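Local coordinates for protein exopolygalacturonase (Yersinia enterocolitica, PDB 2UVF) that hydrolyses the polygalacturonate of pectin from the chain end, as a periplasmic family 28 glycoside hydrolase that binds digalacturonic acid, at residues A467-A477 with I508-F519; Y230-I238 with A408-Q418. All coordinates share one frame; numbering follows the deposited sequence.

After the N-terminal fibronectin type III region and the first beta-helix strands, the chain reaches Y230-I238, a loop between strands 228-230 and 240-241. Another 169 residues, mostly strands and loops with three helices, lead to A408-Q418, the loop after strand 405-408, and contact 2 closes. Only afterwards does contact 1 open, at A467-A477. It closes after 30 intervening residues, when I508-F519 leads into strand 518-532. The two loops are in series; they neither nest nor cross. Contact 2 ties loops far apart in sequence beside the galacturonate pocket. Contact 1 joins neighbouring turns of the beta-helix. The contacts meet in space, with centres about 12 Å apart, where the I473 O to G412 N pair is a probable hydrogen bond.

Contact 1 (A467-A477 with I508-F519)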
loop_
_atom_site.group_PDB
_atom_site.type_symbol
_atom_site.label_atom_id
_atom_site.label_comp_id
_atom_site.label_asym_id
_atom_site.label_seq_id
_atom_site.Cartn_x
_atom_site.Cartn_y
_atom_site.Cartn_z
ATOM N N ALA A 467 -6.720 -11.538 -4.817
ATOM C CA ALA A 467 -5.835 -11.990 -5.900
ATOM C C ALA A 467 -6.687 -12.159 -7.135
ATOM O O ALA A 467 -7.549 -13.047 -7.201
ATOM C CB ALA A 467 -5.079 -13.307 -5.544
ATOM N N LYS A 468 -6.461 -11.271 -8.095
ATOM C CA LYS A 468 -7.270 -11.184 -9.317
ATOM C C LYS A 468 -6.387 -11.241 -10.552
ATOM O O LYS A 468 -5.312 -10.655 -10.573
ATOM C CB LYS A 468 -8.130 -9.902 -9.320
ATOM C CG LYS A 468 -7.664 -8.833 -8.321
ATOM C CD LYS A 468 -7.653 -7.416 -8.893
ATOM C CE LYS A 468 -8.872 -6.596 -8.531
ATOM N NZ LYS A 468 -8.526 -5.127 -8.537
ATOM N N SER A 469 -6.836 -11.970 -11.572
ATOM C CA SER A 469 -6.182 -11.946 -12.888
ATOM C C SER A 469 -7.173 -12.373 -13.957
ATOM O O SER A 469 -8.349 -12.598 -13.650
ATOM C CB SER A 469 -4.953 -12.854 -12.918
ATOM O OG SER A 469 -4.142 -12.576 -14.043
ATOM N N THR A 470 -6.710 -12.414 -15.211
ATOM C CA THR A 470 -7.380 -13.174 -16.289
ATOM C C THR A 470 -6.329 -14.003 -17.029
ATOM O O THR A 470 -5.127 -13.772 -16.874
ATOM C CB THR A 470 -8.226 -12.298 -17.292
ATOM O OG1 THR A 470 -7.371 -11.484 -18.108
ATOM C CG2 THR A 470 -9.241 -11.405 -16.563
ATOM N N SER A 471 -6.789 -14.977 -17.813
ATOM C CA SER A 471 -5.911 -15.836 -18.605
ATOM C C SER A 471 -5.106 -15.081 -19.674
ATOM O O SER A 471 -3.968 -15.462 -19.978
ATOM C CB SER A 471 -6.722 -16.968 -19.252
ATOM O OG SER A 471 -5.898 -17.844 -20.001
ATOM N N THR A 472 -5.688 -14.015 -20.230
ATOM C CA THR A 472 -4.989 -13.180 -21.226
ATOM C C THR A 472 -3.838 -12.338 -20.652
ATOM O O THR A 472 -2.873 -12.050 -21.366
ATOM C CB THR A 472 -5.945 -12.266 -22.047
ATOM O OG1 THR A 472 -6.766 -11.476 -21.171
ATOM C CG2 THR A 472 -6.831 -13.098 -22.971
ATOM N N ILE A 473 -3.931 -11.956 -19.378
ATOM C CA ILE A 473 -2.863 -11.177 -18.721
ATOM C C ILE A 473 -1.587 -12.005 -18.493
ATOM O O ILE A 473 -0.463 -11.480 -18.549
ATOM C CB ILE A 473 -3.358 -10.502 -17.412
ATOM C CG1 ILE A 473 -4.323 -9.366 -17.756
ATOM C CG2 ILE A 473 -2.181 -9.943 -16.611
ATOM C CD1 ILE A 473 -5.284 -8.992 -16.670
ATOM N N GLY A 474 -1.760 -13.297 -18.248
ATOM C CA GLY A 474 -0.630 -14.187 -18.025
ATOM C C GLY A 474 0.040 -13.910 -16.699
ATOM O O GLY A 474 -0.487 -13.154 -15.872
ATOM N N GLY A 475 1.210 -14.514 -16.504
ATOM C CA GLY A 475 1.930 -14.406 -15.240
ATOM C C GLY A 475 1.114 -14.972 -14.086
ATOM O O GLY A 475 0.638 -16.111 -14.144
ATOM N N GLY A 476 0.938 -14.163 -13.047
ATOM C CA GLY A 476 0.213 -14.578 -11.862
ATOM C C GLY A 476 0.903 -14.085 -10.606
ATOM O O GLY A 476 1.735 -13.184 -10.650
ATOM N N ALA A 477 0.526 -14.669 -9.479
ATOM C CA ALA A 477 1.148 -14.363 -8.194
ATOM C C ALA A 477 1.515 -15.666 -7.500
ATOM O O ALA A 477 0.798 -16.673 -7.587
ATOM C CB ALA A 477 0.222 -13.514 -7.324
ATOM N N ILE A 508 -8.560 -7.253 -26.566
ATOM C CA ILE A 508 -7.327 -7.080 -25.784
ATOM C C ILE A 508 -6.504 -5.879 -26.307
ATOM O O ILE A 508 -6.187 -5.810 -27.503
ATOM C CB ILE A 508 -6.447 -8.383 -25.797
ATOM C CG1 ILE A 508 -7.276 -9.664 -25.567
ATOM C CG2 ILE A 508 -5.327 -8.286 -24.787
ATOM C CD1 ILE A 508 -7.910 -9.817 -24.173
ATOM N N ASP A 509 -6.160 -4.951 -25.405
ATOM C CA ASP A 509 -5.450 -3.702 -25.756
ATOM C C ASP A 509 -3.918 -3.869 -25.883
ATOM O O ASP A 509 -3.213 -2.957 -26.326
ATOM C CB ASP A 509 -5.765 -2.596 -24.728
ATOM C CG ASP A 509 -7.129 -2.768 -24.060
ATOM O OD1 ASP A 509 -8.112 -3.108 -24.760
ATOM O OD2 ASP A 509 -7.215 -2.548 -22.828
ATOM N N TYR A 510 -3.431 -5.039 -25.476
ATOM C CA TYR A 510 -2.012 -5.409 -25.459
ATOM C C TYR A 510 -1.963 -6.791 -26.119
ATOM O O TYR A 510 -3.008 -7.423 -26.256
ATOM C CB TYR A 510 -1.519 -5.493 -24.000
ATOM C CG TYR A 510 -2.501 -6.216 -23.083
ATOM C CD1 TYR A 510 -2.522 -7.613 -23.005
ATOM C CD2 TYR A 510 -3.432 -5.502 -22.320
ATOM C CE1 TYR A 510 -3.438 -8.280 -22.187
ATOM C CE2 TYR A 510 -4.349 -6.163 -21.498
ATOM C CZ TYR A 510 -4.345 -7.547 -21.439
ATOM O OH TYR A 510 -5.249 -8.202 -20.636
ATOM N N PRO A 511 -0.777 -7.269 -26.557
ATOM C CA PRO A 511 -0.738 -8.677 -26.993
ATOM C C PRO A 511 -1.131 -9.662 -25.874
ATOM O O PRO A 511 -0.541 -9.619 -24.789
ATOM C CB PRO A 511 0.728 -8.882 -27.409
ATOM C CG PRO A 511 1.228 -7.517 -27.716
ATOM C CD PRO A 511 0.529 -6.607 -26.743
ATOM N N PRO A 512 -2.146 -10.522 -26.130
ATOM C CA PRO A 512 -2.583 -11.584 -25.210
ATOM C C PRO A 512 -1.434 -12.467 -24.717
ATOM O O PRO A 512 -0.374 -12.512 -25.345
ATOM C CB PRO A 512 -3.536 -12.414 -26.074
ATOM C CG PRO A 512 -4.084 -11.448 -27.051
ATOM C CD PRO A 512 -2.970 -10.495 -27.355
ATOM N N ALA A 513 -1.645 -13.163 -23.601
ATOM C CA ALA A 513 -0.630 -14.074 -23.073
ATOM C C ALA A 513 -0.756 -15.489 -23.645
ATOM O O ALA A 513 -1.856 -16.056 -23.688
ATOM C CB ALA A 513 -0.659 -14.107 -21.548
ATOM N N LYS A 514 0.384 -16.040 -24.070
ATOM C CA LYS A 514 0.487 -17.424 -24.567
ATOM C C LYS A 514 0.488 -18.443 -23.417
ATOM O O LYS A 514 -0.339 -19.362 -23.404
ATOM C CB LYS A 514 1.723 -17.606 -25.472
ATOM C CG LYS A 514 1.730 -16.753 -26.759
ATOM C CD LYS A 514 0.566 -17.093 -27.722
ATOM C CE LYS A 514 0.944 -18.143 -28.781
ATOM N NZ LYS A 514 1.229 -19.504 -28.223
ATOM N N ILE A 515 1.422 -18.287 -22.471
ATOM C CA ILE A 515 1.375 -19.010 -21.188
ATOM C C ILE A 515 0.414 -18.271 -20.228
ATOM O O ILE A 515 0.678 -17.121 -19.831
ATOM C CB ILE A 515 2.783 -19.182 -20.530
ATOM C CG1 ILE A 515 3.753 -19.928 -21.460
ATOM C CG2 ILE A 515 2.662 -19.879 -19.159
ATOM C CD1 ILE A 515 5.161 -20.144 -20.864
ATOM N N PRO A 516 -0.705 -18.930 -19.853
ATOM C CA PRO A 516 -1.787 -18.270 -19.097
ATOM C C PRO A 516 -1.501 -17.974 -17.602
ATOM O O PRO A 516 -0.507 -18.455 -17.030
ATOM C CB PRO A 516 -2.971 -19.234 -19.262
ATOM C CG PRO A 516 -2.345 -20.577 -19.484
ATOM C CD PRO A 516 -0.996 -20.350 -20.129
ATOM N N ALA A 517 -2.383 -17.179 -16.997
ATOM C CA ALA A 517 -2.217 -16.701 -15.625
ATOM C C ALA A 517 -2.591 -17.772 -14.613
ATOM O O ALA A 517 -3.449 -18.623 -14.879
ATOM C CB ALA A 517 -3.035 -15.427 -15.388
ATOM N N GLN A 518 -1.944 -17.707 -13.450
ATOM C CA GLN A 518 -2.120 -18.697 -12.387
ATOM C C GLN A 518 -1.686 -18.163 -11.022
ATOM O O GLN A 518 -0.722 -17.404 -10.909
ATOM C CB GLN A 518 -1.365 -19.993 -12.723
ATOM C CG GLN A 518 0.134 -19.799 -12.998
ATOM C CD GLN A 518 0.752 -20.901 -13.869
ATOM O OE1 GLN A 518 0.758 -22.078 -13.496
ATOM N NE2 GLN A 518 1.293 -20.512 -15.023
ATOM N N PHE A 519 -2.418 -18.573 -9.993
ATOM C CA PHE A 519 -2.053 -18.303 -8.611
ATOM C C PHE A 519 -1.680 -19.608 -7.921
ATOM O O PHE A 519 -2.409 -20.596 -8.001
ATOM C CB PHE A 519 -3.200 -17.612 -7.871
ATOM C CG PHE A 519 -3.580 -16.275 -8.447
ATOM C CD1 PHE A 519 -2.713 -15.183 -8.346
ATOM C CD2 PHE A 519 -4.812 -16.102 -9.079
ATOM C CE1 PHE A 519 -3.056 -13.945 -8.879
ATOM C CE2 PHE A 519 -5.172 -14.872 -9.603
ATOM C CZ PHE A 519 -4.290 -13.788 -9.506
#
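The carbonyl oxygen of G475 is held by two successive residues of the other segment. Q518 N donates to G475 O over 3.1 Å, with an N-H...O angle of 140°. A517 CA adds a CA-H...O contact to the same G475 O at 3.3 Å. One step on, Q518 O receives a weak bond from A477 N at 3.3 Å and a CA-H...O contact from G476 CA at 3.1 Å. These bonds begin the parallel pairing of strands 476-490 and 518-532, part of the beta-helix of this family. S469 OG lies against A517 CB and hydrogen-bonds to T444 OG1.

F519 lies on the same side of the paired strands as A477. With CG anti to the carbonyl carbon (chi1 -62°), its ring reaches both A467 and A477. A467 CB sits over the centre of one face, 4.0 Å from the F519 ring centroid and 12° off the normal. A477 CB meets the ring edge in plane, 3.5 Å from F519 CD1. K468 C also lies at that ring's edge. K468 points away from the other segment at CB, and its side chain belongs to the galacturonate pocket.

At the loop end, A513 N makes a weak bond to T472 O at 2.8 Å. T472 and I508 meet tip to tip, with I508 CD1 3.6 Å from T472 OG1. That hydroxyl also shares a hydrogen bond with T470 OG1. The Y510 hydroxyl end packs against I473 CG1.

The Q518 N bond and the weaker A477 N bond thus hold the strands in parallel register, while the F519 ring packs against the backbone and CB atoms of the strand carrying K468, consistent with second-shell support of the pocket.

Contact 2 (Y230-I238 with A408-Q418); sequences YRLYPYSTI and AAGTGEKAQEQ. With SO4 (sulfate ion), chain D.
Y235 has its CG between its own backbone N and carbonyl carbon (chi1 41°), which sends the hydroxyl across to G410-T411 and Q418. Y233 takes a different turn, with CG opposite the carbonyl carbon (chi1 -56°), and its ring settles over G410. G410 CA makes a CH-pi contact 3.8 Å from the Y233 ring centroid. The other face of that ring is covered by L232 CG.

The Y235 hydroxyl oxygen accepts two bonds. T411 N reaches Y235 OH at 2.9 Å in a nearly straight bond (159°). Q418 NE2 approaches Y235 OH at 2.8 Å, a weak bond with poor angle, from near the ring plane. The amide stands almost perpendicular to the Y235 ring. Q418 NE2 also donates to A415 O at 2.9 Å, in the carbonyl plane and on a lone pair. The two acceptors, one of them through a weak bond, favour this rotation of the amide; Q418 OE1 lies 3.2 Å from Y233 CD1.

Y233-S236 forms a type I beta turn, and 415-417 a short 3-10 segment. Both belong to loops that project from the beta-helix beside the substrate site. L232 and A408 line the galacturonate pocket, and A408 CB touches the Y233 hydroxyl. That hydroxyl hydrogen-bonds to H443, another pocket residue.

Farther out, K414 CB packs 3.5 Å from Y235 CD2, the two side chains running past each other in opposite directions. E417 OE2 lies beside the P234 ring. A sulfate ion, probably from the crystallisation liquor, takes a bond from R231 N to its O2 at 2.9 Å and another from R337.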
loop_
_atom_site.group_PDB
_atom_site.type_symbol
_atom_site.label_atom_id
_atom_site.label_comp_id
_atom_site.label_asym_id
_atom_site.label_seq_id
_atom_site.Cartn_x
_atom_site.Cartn_y
_atom_site.Cartn_z
ATOM N N TYR A 230 3.874 10.199 -18.547
ATOM C CA TYR A 230 4.452 8.856 -18.697
ATOM C C TYR A 230 3.472 7.904 -19.379
ATOM O O TYR A 230 2.274 8.182 -19.432
ATOM C CB TYR A 230 4.833 8.281 -17.307
ATOM C CG TYR A 230 3.634 7.896 -16.453
ATOM C CD1 TYR A 230 3.235 6.564 -16.341
ATOM C CD2 TYR A 230 2.886 8.866 -15.781
ATOM C CE1 TYR A 230 2.112 6.204 -15.578
ATOM C CE2 TYR A 230 1.789 8.523 -15.025
ATOM C CZ TYR A 230 1.401 7.190 -14.922
ATOM O OH TYR A 230 0.298 6.843 -14.162
ATOM N N ARG A 231 3.980 6.784 -19.876
ATOM C CA ARG A 231 3.157 5.646 -20.237
ATOM C C ARG A 231 3.425 4.545 -19.209
ATOM O O ARG A 231 4.575 4.264 -18.892
ATOM C CB ARG A 231 3.500 5.155 -21.644
ATOM C CG ARG A 231 2.969 6.025 -22.771
ATOM C CD ARG A 231 3.721 5.766 -24.085
ATOM N NE ARG A 231 2.943 6.173 -25.257
ATOM C CZ ARG A 231 2.916 7.406 -25.761
ATOM N NH1 ARG A 231 3.612 8.392 -25.198
ATOM N NH2 ARG A 231 2.175 7.661 -26.829
ATOM N N LEU A 232 2.361 3.932 -18.690
ATOM C CA LEU A 232 2.463 2.932 -17.627
ATOM C C LEU A 232 3.420 1.790 -17.973
ATOM O O LEU A 232 4.342 1.481 -17.203
ATOM C CB LEU A 232 1.077 2.379 -17.265
ATOM C CG LEU A 232 0.919 1.567 -15.972
ATOM C CD1 LEU A 232 1.153 2.454 -14.762
ATOM C CD2 LEU A 232 -0.473 0.968 -15.936
ATOM N N TYR A 233 3.198 1.169 -19.126
ATOM C CA TYR A 233 4.056 0.084 -19.595
ATOM C C TYR A 233 4.708 0.476 -20.928
ATOM O O TYR A 233 4.255 1.433 -21.569
ATOM C CB TYR A 233 3.276 -1.232 -19.684
ATOM C CG TYR A 233 2.631 -1.622 -18.366
ATOM C CD1 TYR A 233 3.387 -1.717 -17.193
ATOM C CD2 TYR A 233 1.267 -1.871 -18.289
ATOM C CE1 TYR A 233 2.800 -2.058 -15.991
ATOM C CE2 TYR A 233 0.671 -2.200 -17.093
ATOM C CZ TYR A 233 1.439 -2.289 -15.939
ATOM O OH TYR A 233 0.829 -2.620 -14.741
ATOM N N PRO A 234 5.807 -0.209 -21.317
ATOM C CA PRO A 234 6.419 0.101 -22.628
ATOM C C PRO A 234 5.417 -0.018 -23.785
ATOM O O PRO A 234 5.523 0.713 -24.770
ATOM C CB PRO A 234 7.553 -0.936 -22.760
ATOM C CG PRO A 234 7.280 -1.988 -21.704
ATOM C CD PRO A 234 6.558 -1.256 -20.592
ATOM N N TYR A 235 4.436 -0.908 -23.622
ATOM C CA TYR A 235 3.417 -1.229 -24.619
ATOM C C TYR A 235 2.094 -0.506 -24.378
ATOM O O TYR A 235 1.060 -0.883 -24.962
ATOM C CB TYR A 235 3.157 -2.744 -24.619
ATOM C CG TYR A 235 3.112 -3.370 -23.232
ATOM C CD1 TYR A 235 1.892 -3.546 -22.546
ATOM C CD2 TYR A 235 4.290 -3.798 -22.606
ATOM C CE1 TYR A 235 1.853 -4.128 -21.263
ATOM C CE2 TYR A 235 4.267 -4.385 -21.319
ATOM C CZ TYR A 235 3.046 -4.550 -20.663
ATOM O OH TYR A 235 3.041 -5.112 -19.407
ATOM N N SER A 236 2.119 0.498 -23.499
ATOM C CA SER A 236 0.915 1.287 -23.201
ATOM C C SER A 236 0.821 2.419 -24.211
ATOM O O SER A 236 1.750 3.218 -24.335
ATOM C CB SER A 236 0.928 1.819 -21.757
ATOM O OG SER A 236 0.608 0.788 -20.830
ATOM N N THR A 237 -0.303 2.490 -24.918
ATOM C CA THR A 237 -0.400 3.377 -26.080
ATOM C C THR A 237 -0.893 4.797 -25.797
ATOM O O THR A 237 -0.641 5.709 -26.578
ATOM C CB THR A 237 -1.127 2.696 -27.289
ATOM O OG1 THR A 237 -2.388 2.158 -26.885
ATOM C CG2 THR A 237 -0.276 1.554 -27.834
ATOM N N ILE A 238 -1.545 4.991 -24.654
ATOM C CA ILE A 238 -2.065 6.298 -24.263
ATOM C C ILE A 238 -1.180 6.938 -23.177
ATOM O O ILE A 238 -0.942 6.356 -22.106
ATOM C CB ILE A 238 -3.577 6.198 -23.858
ATOM C CG1 ILE A 238 -4.391 5.582 -25.011
ATOM C CG2 ILE A 238 -4.135 7.558 -23.408
ATOM C CD1 ILE A 238 -5.763 5.050 -24.623
ATOM N N ALA A 408 1.221 -4.630 -8.981
ATOM C CA ALA A 408 1.024 -4.781 -10.418
ATOM C C ALA A 408 2.324 -5.272 -11.072
ATOM O O ALA A 408 3.413 -4.883 -10.656
ATOM C CB ALA A 408 0.612 -3.460 -11.022
ATOM N N ALA A 409 2.196 -6.093 -12.114
ATOM C CA ALA A 409 3.376 -6.596 -12.823
ATOM C C ALA A 409 3.266 -6.599 -14.366
ATOM O O ALA A 409 4.035 -7.275 -15.054
ATOM C CB ALA A 409 3.759 -7.948 -12.294
ATOM N N GLY A 410 2.340 -5.805 -14.899
ATOM C CA GLY A 410 2.180 -5.671 -16.340
ATOM C C GLY A 410 1.079 -6.581 -16.847
ATOM O O GLY A 410 0.437 -7.292 -16.073
ATOM N N THR A 411 0.838 -6.555 -18.155
ATOM C CA THR A 411 -0.279 -7.302 -18.721
ATOM C C THR A 411 0.051 -7.896 -20.094
ATOM O O THR A 411 0.535 -7.195 -20.996
ATOM C CB THR A 411 -1.598 -6.443 -18.796
ATOM O OG1 THR A 411 -1.457 -5.375 -19.741
ATOM C CG2 THR A 411 -1.919 -5.834 -17.463
ATOM N N GLY A 412 -0.220 -9.190 -20.230
ATOM C CA GLY A 412 -0.109 -9.890 -21.507
ATOM C C GLY A 412 1.283 -10.407 -21.813
ATOM O O GLY A 412 2.099 -10.590 -20.904
ATOM N N GLU A 413 1.551 -10.614 -23.107
ATOM C CA GLU A 413 2.778 -11.260 -23.581
ATOM C C GLU A 413 4.028 -10.400 -23.450
ATOM O O GLU A 413 5.105 -10.924 -23.168
ATOM C CB GLU A 413 2.610 -11.742 -25.031
ATOM C CG GLU A 413 3.488 -12.938 -25.415
ATOM C CD GLU A 413 3.195 -14.221 -24.606
ATOM O OE1 GLU A 413 2.095 -14.346 -24.032
ATOM O OE2 GLU A 413 4.067 -15.119 -24.558
ATOM N N LYS A 414 3.887 -9.093 -23.670
ATOM C CA LYS A 414 5.024 -8.163 -23.615
ATOM C C LYS A 414 5.521 -7.880 -22.193
ATOM O O LYS A 414 6.501 -7.152 -22.019
ATOM C CB LYS A 414 4.658 -6.828 -24.278
ATOM C CG LYS A 414 4.188 -6.905 -25.714
ATOM C CD LYS A 414 5.304 -6.608 -26.693
ATOM C CE LYS A 414 4.743 -6.266 -28.067
ATOM N NZ LYS A 414 5.808 -5.727 -28.959
ATOM N N ALA A 415 4.839 -8.444 -21.192
ATOM C CA ALA A 415 5.055 -8.107 -19.776
ATOM C C ALA A 415 6.491 -8.268 -19.274
ATOM O O ALA A 415 7.011 -7.382 -18.587
ATOM C CB ALA A 415 4.085 -8.877 -18.885
ATOM N N GLN A 416 7.127 -9.381 -19.629
ATOM C CA GLN A 416 8.508 -9.689 -19.190
ATOM C C GLN A 416 9.623 -8.751 -19.723
ATOM O O GLN A 416 10.789 -8.897 -19.340
ATOM C CB GLN A 416 8.853 -11.185 -19.404
ATOM C CG GLN A 416 8.745 -11.695 -20.847
ATOM C CD GLN A 416 7.312 -12.012 -21.287
ATOM O OE1 GLN A 416 6.356 -11.371 -20.848
ATOM N NE2 GLN A 416 7.168 -13.003 -22.169
ATOM N N GLU A 417 9.267 -7.789 -20.580
ATOM C CA GLU A 417 10.155 -6.638 -20.890
ATOM C C GLU A 417 10.561 -5.884 -19.605
ATOM O O GLU A 417 11.394 -4.963 -19.630
ATOM C CB GLU A 417 9.470 -5.660 -21.869
ATOM C CG GLU A 417 9.355 -6.171 -23.321
ATOM C CD GLU A 417 8.494 -5.271 -24.228
ATOM O OE1 GLU A 417 7.980 -5.785 -25.252
ATOM O OE2 GLU A 417 8.338 -4.061 -23.929
ATOM N N GLN A 418 9.957 -6.302 -18.489
ATOM C CA GLN A 418 10.063 -5.630 -17.189
ATOM C C GLN A 418 10.251 -6.667 -16.070
ATOM O O GLN A 418 9.852 -7.827 -16.200
ATOM C CB GLN A 418 8.802 -4.779 -16.916
ATOM C CG GLN A 418 7.880 -4.552 -18.148
ATOM C CD GLN A 418 6.469 -4.121 -17.772
ATOM O OE1 GLN A 418 6.276 -3.038 -17.202
ATOM N NE2 GLN A 418 5.477 -4.953 -18.100
HETATM S S SO4 D . 7.594 7.528 -21.418
HETATM O O1 SO4 D . 7.450 8.903 -20.932
HETATM O O2 SO4 D . 6.722 6.590 -20.691
HETATM O O3 SO4 D . 7.240 7.478 -22.844
HETATM O O4 SO4 D . 9.006 7.165 -21.247
#